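Local structure of serine protease inhibitor (Thermoanaerobacter tengcongensis, 2PEE) at residues E99-L104 with Y232-Y237; D171-I176 with L320-V325; P244-S249 with L362-I367. The protein is a thermophilic serpin that probably inhibits serine-type endopeptidases and whose N terminus helps trap the metastable native state. The protein carries 1 engineered substitution. All blocks are in the same frame, centred on the assembly; numbering follows the deposited sequence.

Contact 1: E99-L104 with Y232-Y237; sequences EEKSKL and YAKNHY
Lys234 and Glu99 join a turn and a loop of the serpin fold: a type II beta turn, Glu99 to Ser102, leading into strand 102-113, and the loop linking strands 225-231 and 237-244. The extended Lys234 chain ends with NZ 3.0 Å from Glu100 O, a hydrogen bond, and 3.2 Å from Glu99 OE2, a salt bridge that meets the carboxylate from above its plane. The other oxygen of that carboxylate, Glu99 OE1, accepts from His236 NE2 at 2.8 Å, with an N-H...O angle of 138°. Glu99 reaches both partners because CG lies between the backbone N and the carbonyl carbon (chi1 59°) and the chain is extended beyond it. A glutamine here would probably leave Lys234 without its counter-charge, and the hold on His236 would be likely to weaken. Deeper in, Ser102 OG sits at the ring edge of Tyr237, 3.5 Å from CD1. The Tyr237 hydroxyl bonds to Pro97 O, and Leu104 CD2 lies 4.1 Å from Tyr237 CZ, the two side chains crossing at about a right angle. One water binds both segments: it is 2.7 Å from Ser102 OG, donates to Ala233 O and accepts from Tyr237 N at 2.9 Å.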
# COMPACT_ATOMS: atom_id res chain seq x y z
N GLU A 99 -11.04 6.92 10.57
CA GLU A 99 -11.71 7.95 11.37
C GLU A 99 -10.74 9.09 11.63
O GLU A 99 -9.58 9.06 11.22
CB GLU A 99 -12.25 7.37 12.68
CG GLU A 99 -11.21 6.72 13.59
CD GLU A 99 -11.81 6.11 14.85
OE1 GLU A 99 -11.78 4.87 14.95
OE2 GLU A 99 -12.31 6.84 15.74
N GLU A 100 -11.23 10.11 12.33
CA GLU A 100 -10.43 11.27 12.60
C GLU A 100 -9.18 10.85 13.38
O GLU A 100 -9.24 10.01 14.28
CB GLU A 100 -11.28 12.28 13.37
CG GLU A 100 -10.97 13.74 13.06
CD GLU A 100 -11.10 14.11 11.59
OE1 GLU A 100 -12.13 13.76 10.99
OE2 GLU A 100 -10.16 14.75 11.06
N LYS A 101 -8.04 11.42 12.98
CA LYS A 101 -6.75 11.16 13.63
C LYS A 101 -6.17 9.85 13.19
O LYS A 101 -5.10 9.46 13.65
CB LYS A 101 -6.88 11.20 15.16
CG LYS A 101 -7.09 12.61 15.71
CD LYS A 101 -7.48 12.54 17.17
CE LYS A 101 -7.83 13.91 17.72
NZ LYS A 101 -8.18 13.86 19.17
N SER A 102 -6.87 9.17 12.29
CA SER A 102 -6.48 7.85 11.79
C SER A 102 -7.22 7.54 10.46
O SER A 102 -7.92 6.54 10.34
CB SER A 102 -6.74 6.80 12.86
OG SER A 102 -6.28 5.52 12.46
N LYS A 103 -7.04 8.42 9.47
CA LYS A 103 -7.75 8.33 8.20
C LYS A 103 -6.91 7.60 7.16
O LYS A 103 -5.79 8.03 6.84
CB LYS A 103 -8.09 9.71 7.65
CG LYS A 103 -8.99 10.56 8.51
CD LYS A 103 -9.42 11.81 7.75
CE LYS A 103 -10.44 12.63 8.53
NZ LYS A 103 -10.57 14.03 8.00
N LEU A 104 -7.44 6.49 6.64
CA LEU A 104 -6.80 5.78 5.53
C LEU A 104 -7.65 5.82 4.27
O LEU A 104 -8.80 5.48 4.29
CB LEU A 104 -6.51 4.34 5.91
CG LEU A 104 -6.16 3.37 4.79
CD1 LEU A 104 -4.83 3.68 4.18
CD2 LEU A 104 -6.18 1.94 5.30
N TYR A 232 -0.08 4.66 15.98
CA TYR A 232 -0.79 5.89 15.68
C TYR A 232 -1.97 5.98 16.61
O TYR A 232 -2.29 5.01 17.32
CB TYR A 232 -1.29 5.88 14.24
CG TYR A 232 -0.19 6.00 13.23
CD1 TYR A 232 0.37 4.87 12.65
CD2 TYR A 232 0.30 7.26 12.86
CE1 TYR A 232 1.39 4.99 11.71
CE2 TYR A 232 1.32 7.38 11.93
CZ TYR A 232 1.85 6.25 11.35
OH TYR A 232 2.84 6.36 10.42
N ALA A 233 -2.62 7.13 16.58
CA ALA A 233 -3.70 7.45 17.49
C ALA A 233 -4.84 6.42 17.39
O ALA A 233 -5.09 5.86 16.32
CB ALA A 233 -4.20 8.82 17.18
N LYS A 234 -5.50 6.16 18.52
CA LYS A 234 -6.66 5.24 18.58
C LYS A 234 -6.21 3.80 18.29
O LYS A 234 -7.02 2.90 18.07
CB LYS A 234 -7.77 5.71 17.65
CG LYS A 234 -8.28 7.08 18.03
CD LYS A 234 -9.40 7.57 17.15
CE LYS A 234 -9.80 8.99 17.57
NZ LYS A 234 -10.87 9.57 16.72
N ASN A 235 -4.89 3.63 18.29
CA ASN A 235 -4.19 2.35 18.21
C ASN A 235 -4.59 1.40 17.05
O ASN A 235 -4.36 0.20 17.12
CB ASN A 235 -4.25 1.68 19.61
CG ASN A 235 -3.11 0.65 19.84
OD1 ASN A 235 -2.08 0.65 19.14
ND2 ASN A 235 -3.31 -0.24 20.82
N HIS A 236 -5.17 1.93 15.97
CA HIS A 236 -5.61 1.09 14.86
C HIS A 236 -4.47 0.68 13.97
O HIS A 236 -4.50 -0.40 13.42
CB HIS A 236 -6.59 1.84 13.97
CG HIS A 236 -7.84 2.23 14.67
ND1 HIS A 236 -8.61 1.33 15.38
CD2 HIS A 236 -8.47 3.42 14.77
CE1 HIS A 236 -9.65 1.95 15.89
NE2 HIS A 236 -9.59 3.22 15.53
N TYR A 237 -3.48 1.57 13.82
CA TYR A 237 -2.33 1.35 12.97
C TYR A 237 -1.06 1.60 13.71
O TYR A 237 -1.05 2.40 14.64
CB TYR A 237 -2.37 2.29 11.76
CG TYR A 237 -3.55 2.03 10.89
CD1 TYR A 237 -4.61 2.95 10.86
CD2 TYR A 237 -3.64 0.86 10.12
CE1 TYR A 237 -5.73 2.73 10.07
CE2 TYR A 237 -4.79 0.62 9.33
CZ TYR A 237 -5.83 1.57 9.32
OH TYR A 237 -6.96 1.39 8.55
O HOH W 1 -4.42 4.33 14.08

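Contact 2: D171-I176 with L320-V325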
# COMPACT_ATOMS: atom_id res chain seq x y z
N ASP A 171 -3.98 1.75 -25.87
CA ASP A 171 -4.40 1.48 -24.48
C ASP A 171 -5.91 1.36 -24.44
O ASP A 171 -6.63 2.13 -25.09
CB ASP A 171 -3.99 2.58 -23.49
CG ASP A 171 -2.50 2.61 -23.23
OD1 ASP A 171 -1.77 1.64 -23.53
OD2 ASP A 171 -2.05 3.65 -22.72
N VAL A 172 -6.40 0.38 -23.68
CA VAL A 172 -7.84 0.10 -23.59
C VAL A 172 -8.33 -0.02 -22.14
O VAL A 172 -9.54 0.06 -21.88
CB VAL A 172 -8.27 -1.14 -24.47
CG1 VAL A 172 -7.82 -0.99 -25.90
CG2 VAL A 172 -7.75 -2.45 -23.92
N MET A 173 -7.41 -0.18 -21.19
CA MET A 173 -7.77 -0.53 -19.83
C MET A 173 -6.67 -0.19 -18.83
O MET A 173 -5.53 -0.64 -18.99
CB MET A 173 -8.08 -2.02 -19.77
CG MET A 173 -8.50 -2.56 -18.41
SD MET A 173 -8.81 -4.34 -18.56
CE MET A 173 -9.51 -4.66 -16.94
N TYR A 174 -7.02 0.60 -17.82
CA TYR A 174 -6.11 0.91 -16.72
C TYR A 174 -6.72 0.49 -15.41
O TYR A 174 -7.94 0.64 -15.20
CB TYR A 174 -5.88 2.41 -16.57
CG TYR A 174 -5.11 3.07 -17.66
CD1 TYR A 174 -5.60 4.21 -18.27
CD2 TYR A 174 -3.88 2.57 -18.08
CE1 TYR A 174 -4.91 4.84 -19.27
CE2 TYR A 174 -3.18 3.19 -19.09
CZ TYR A 174 -3.70 4.33 -19.67
OH TYR A 174 -3.02 4.97 -20.68
N LEU A 175 -5.87 -0.00 -14.51
CA LEU A 175 -6.21 -0.08 -13.10
C LEU A 175 -5.51 1.08 -12.44
O LEU A 175 -4.32 1.27 -12.66
CB LEU A 175 -5.72 -1.38 -12.48
CG LEU A 175 -6.58 -2.63 -12.56
CD1 LEU A 175 -6.97 -3.03 -14.00
CD2 LEU A 175 -5.82 -3.77 -11.86
N ILE A 176 -6.24 1.87 -11.67
CA ILE A 176 -5.65 2.99 -10.95
C ILE A 176 -5.73 2.76 -9.44
O ILE A 176 -6.80 2.48 -8.90
CB ILE A 176 -6.34 4.33 -11.33
CG1 ILE A 176 -6.35 4.54 -12.86
CG2 ILE A 176 -5.70 5.51 -10.61
CD1 ILE A 176 -4.97 4.62 -13.50
N LEU A 320 -9.53 -7.20 -25.02
CA LEU A 320 -9.21 -6.49 -23.78
C LEU A 320 -8.00 -7.01 -23.04
O LEU A 320 -7.89 -8.21 -22.76
CB LEU A 320 -10.40 -6.49 -22.84
CG LEU A 320 -11.42 -5.39 -23.10
CD1 LEU A 320 -12.79 -5.85 -22.64
CD2 LEU A 320 -11.02 -4.11 -22.38
N TYR A 321 -7.09 -6.10 -22.72
CA TYR A 321 -5.84 -6.40 -22.04
C TYR A 321 -5.50 -5.23 -21.11
O TYR A 321 -5.88 -4.08 -21.41
CB TYR A 321 -4.72 -6.62 -23.06
CG TYR A 321 -4.19 -5.34 -23.67
CD1 TYR A 321 -3.02 -4.74 -23.18
CD2 TYR A 321 -4.86 -4.70 -24.73
CE1 TYR A 321 -2.54 -3.57 -23.71
CE2 TYR A 321 -4.38 -3.52 -25.26
CZ TYR A 321 -3.21 -2.96 -24.74
OH TYR A 321 -2.71 -1.79 -25.25
N ILE A 322 -4.79 -5.49 -20.01
CA ILE A 322 -4.39 -4.39 -19.11
C ILE A 322 -3.16 -3.69 -19.64
O ILE A 322 -2.11 -4.30 -19.76
CB ILE A 322 -4.11 -4.84 -17.67
CG1 ILE A 322 -5.36 -5.44 -17.04
CG2 ILE A 322 -3.64 -3.65 -16.84
CD1 ILE A 322 -5.06 -6.34 -15.88
N SER A 323 -3.31 -2.40 -19.94
CA SER A 323 -2.22 -1.60 -20.46
C SER A 323 -1.24 -1.26 -19.34
O SER A 323 -0.04 -1.47 -19.47
CB SER A 323 -2.74 -0.34 -21.14
OG SER A 323 -3.67 -0.67 -22.17
N GLU A 324 -1.78 -0.74 -18.23
CA GLU A 324 -0.97 -0.38 -17.06
C GLU A 324 -1.76 -0.57 -15.80
O GLU A 324 -2.97 -0.34 -15.77
CB GLU A 324 -0.48 1.07 -17.16
CG GLU A 324 0.50 1.30 -18.35
CD GLU A 324 1.05 2.70 -18.45
OE1 GLU A 324 1.45 3.10 -19.57
OE2 GLU A 324 1.09 3.40 -17.41
N VAL A 325 -1.07 -1.03 -14.76
CA VAL A 325 -1.57 -0.96 -13.39
C VAL A 325 -0.79 0.17 -12.74
O VAL A 325 0.39 0.02 -12.39
CB VAL A 325 -1.37 -2.26 -12.62
CG1 VAL A 325 -1.95 -2.15 -11.23
CG2 VAL A 325 -1.98 -3.42 -13.37
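Leu320 enters the contact through CD2, which lies 4.0 Å from Val172 CG2 and more loosely beside the sulfur of Met173. Val172 CG2 serves two neighbours, since it also lies 3.8 Å from Tyr321 CD2; the valine and tyrosine side chains cross at about a right angle. The Tyr321 ring carries its OH past the backbone of Asp171 to a hydrogen bond with Glu170 O. At Ile322 the packing moves to Met173, whose CG stands opposite the backbone N (chi1 -179°) on a fully extended chain, carrying SD to 3.9 Å from Ile322 CG1. Ser323 makes the polar join. Its backbone N donates to Met173 O at 3.0 Å, while Val172 N donates to Ser323 OG at 3.3 Å; a weak bond from that hydroxyl to Asp171 OD1 adds to the link. The two segments lead into neighbouring parallel strands, 173-183 and 324-333, with Leu175 and Val325 as a bridged pair. In serpins generally, these strands flank the position that the reactive centre loop takes as an added strand of the central sheet on protease inhibition. Leu175 N donates to Glu324 O at 3.2 Å, with an N-H...O angle of 160°. The same oxygen lies at the edge of the Tyr174 ring. Side by side with that ring, Glu324 sets CB 3.8 Å from Tyr174 CD2, and its carboxylate goes on to a salt bridge with Lys288. Val325 stands beside Leu175 and points the same way, on the sheet face away from Tyr174 and Glu324. Residues of helix 50-61, Ala56 and Thr60, meet Leu175 on that face, while Val325 CG1 comes within 4.0 Å of Leu175 CB.

Contact 3: P244-S249 with L362-I367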
# COMPACT_ATOMS: atom_id res chain seq x y z
N PRO A 244 18.19 -3.25 9.22
CA PRO A 244 19.09 -4.39 9.00
C PRO A 244 20.45 -4.14 9.60
O PRO A 244 20.85 -2.99 9.76
CB PRO A 244 19.21 -4.45 7.48
CG PRO A 244 18.01 -3.77 6.96
CD PRO A 244 17.77 -2.65 7.94
N ASP A 245 21.15 -5.22 9.92
CA ASP A 245 22.53 -5.15 10.41
C ASP A 245 23.45 -4.44 9.42
O ASP A 245 23.20 -4.43 8.21
CB ASP A 245 23.06 -6.56 10.70
CG ASP A 245 22.49 -7.18 11.98
OD1 ASP A 245 21.78 -6.49 12.76
OD2 ASP A 245 22.76 -8.38 12.21
N GLU A 246 24.52 -3.85 9.95
CA GLU A 246 25.46 -3.08 9.12
C GLU A 246 26.04 -3.90 7.98
O GLU A 246 26.19 -3.39 6.87
CB GLU A 246 26.56 -2.46 9.97
CG GLU A 246 26.10 -1.22 10.74
CD GLU A 246 27.23 -0.56 11.52
OE1 GLU A 246 28.27 -0.25 10.90
OE2 GLU A 246 27.06 -0.35 12.74
N ASN A 247 26.34 -5.17 8.25
CA ASN A 247 27.00 -6.05 7.28
C ASN A 247 26.07 -6.62 6.20
O ASN A 247 26.44 -7.55 5.49
CB ASN A 247 27.75 -7.19 8.00
CG ASN A 247 26.81 -8.16 8.75
OD1 ASN A 247 27.28 -9.17 9.28
ND2 ASN A 247 25.51 -7.87 8.79
N ILE A 248 24.87 -6.05 6.09
CA ILE A 248 23.85 -6.59 5.21
C ILE A 248 23.01 -5.46 4.58
O ILE A 248 22.43 -4.63 5.29
CB ILE A 248 22.97 -7.67 5.94
CG1 ILE A 248 22.06 -8.40 4.96
CG2 ILE A 248 22.12 -7.05 7.04
CD1 ILE A 248 21.07 -9.35 5.59
N SER A 249 22.96 -5.44 3.25
CA SER A 249 22.22 -4.41 2.52
C SER A 249 20.70 -4.54 2.66
O SER A 249 20.17 -5.63 2.87
CB SER A 249 22.60 -4.43 1.04
OG SER A 249 22.31 -5.69 0.46
N LEU A 362 17.81 5.19 13.48
CA LEU A 362 17.63 4.99 12.04
C LEU A 362 18.57 5.95 11.33
O LEU A 362 18.17 6.94 10.72
CB LEU A 362 16.16 5.12 11.63
CG LEU A 362 15.27 4.11 12.36
CD1 LEU A 362 13.83 4.48 12.22
CD2 LEU A 362 15.51 2.68 11.90
N ASN A 363 19.84 5.57 11.46
CA ASN A 363 21.04 6.35 11.16
C ASN A 363 21.47 6.16 9.70
O ASN A 363 22.27 6.93 9.17
CB ASN A 363 22.15 5.82 12.09
CG ASN A 363 23.14 6.88 12.48
OD1 ASN A 363 23.13 7.98 11.92
ND2 ASN A 363 23.99 6.58 13.46
N ARG A 364 20.89 5.15 9.06
CA ARG A 364 21.32 4.65 7.76
C ARG A 364 20.09 3.96 7.15
O ARG A 364 19.05 3.90 7.82
CB ARG A 364 22.47 3.67 7.94
CG ARG A 364 22.18 2.55 8.93
CD ARG A 364 23.41 1.67 9.19
NE ARG A 364 23.18 0.81 10.34
CZ ARG A 364 22.63 -0.40 10.28
NH1 ARG A 364 22.28 -0.92 9.11
NH2 ARG A 364 22.43 -1.09 11.39
N PRO A 365 20.19 3.41 5.92
CA PRO A 365 18.99 2.88 5.23
C PRO A 365 18.21 1.83 6.03
O PRO A 365 18.80 1.02 6.75
CB PRO A 365 19.57 2.25 3.96
CG PRO A 365 20.80 3.04 3.70
CD PRO A 365 21.39 3.25 5.08
N PHE A 366 16.88 1.87 5.90
CA PHE A 366 15.99 1.01 6.67
C PHE A 366 14.70 0.77 5.89
O PHE A 366 14.44 1.45 4.90
CB PHE A 366 15.67 1.61 8.05
CG PHE A 366 15.02 2.97 8.01
CD1 PHE A 366 13.62 3.10 8.07
CD2 PHE A 366 15.78 4.13 7.93
CE1 PHE A 366 13.01 4.37 8.06
CE2 PHE A 366 15.18 5.39 7.91
CZ PHE A 366 13.80 5.51 7.97
N ILE A 367 13.90 -0.20 6.34
CA ILE A 367 12.62 -0.39 5.74
C ILE A 367 11.57 -0.09 6.80
O ILE A 367 11.85 -0.16 7.99
CB ILE A 367 12.46 -1.77 5.09
CG1 ILE A 367 12.10 -2.83 6.12
CG2 ILE A 367 13.74 -2.19 4.36
CD1 ILE A 367 11.68 -4.14 5.47
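Pro244 and Phe366 bring their CA atoms to 6.6 Å, but the backbones then diverge to 8.9 Å between the CA atoms of Glu246 and Arg364, as a type I beta turn from Asp245 to Ile248, which includes Glu246, carries the first chain away. The long side chain of Arg364 spans the wider gap. It is extended from CG to NE, and it presents both terminal nitrogens end-on to one carbonyl oxygen: NH1 lies 2.6 Å and NH2 3.0 Å from Pro244 O. That oxygen is 10-11° out of the guanidinium plane, and the double grip fixes how the flat group is turned. The bonds join two connections of the serpin fold, the one from strand 237-244 to helix 250-255 and the one from strand 358-361 into strand 366-372, where the two longer strands are antiparallel neighbours. Glu246 lies across the arginine at about a right angle, its CG over one guanidinium face, 3.6 Å from Arg364 NE. Its carboxylate stays apart from the guanidinium, with Glu246 OE2 4.7 Å from Arg364 NE, so the opposite charges probably attract without a salt bridge. Where the chains are nearer, Pro244 offers the flank of its ring, with CD 4.0 Å from Pro365 O.

In the fold
All three contacts attach to the connected strands of the serpin body. Contacts 1 and 2 lie on opposite sides of the chain's centre, with their own centres 33 Å apart, yet the strand entered by contact 1, 102-113, and the strand begun in contact 2, 173-183, are antiparallel neighbours. Contacts 1 and 3 flank strand 237-244, one at its start and one at its end, and their nearest atoms are about 11 Å apart. Contact 3 is farthest from contact 2, at 37 Å between centres. The chain between strands 324-333 and 358-361, where serpins carry the reactive centre loop, leaves the strand that contact 2 begins and returns just before the second segment of contact 3.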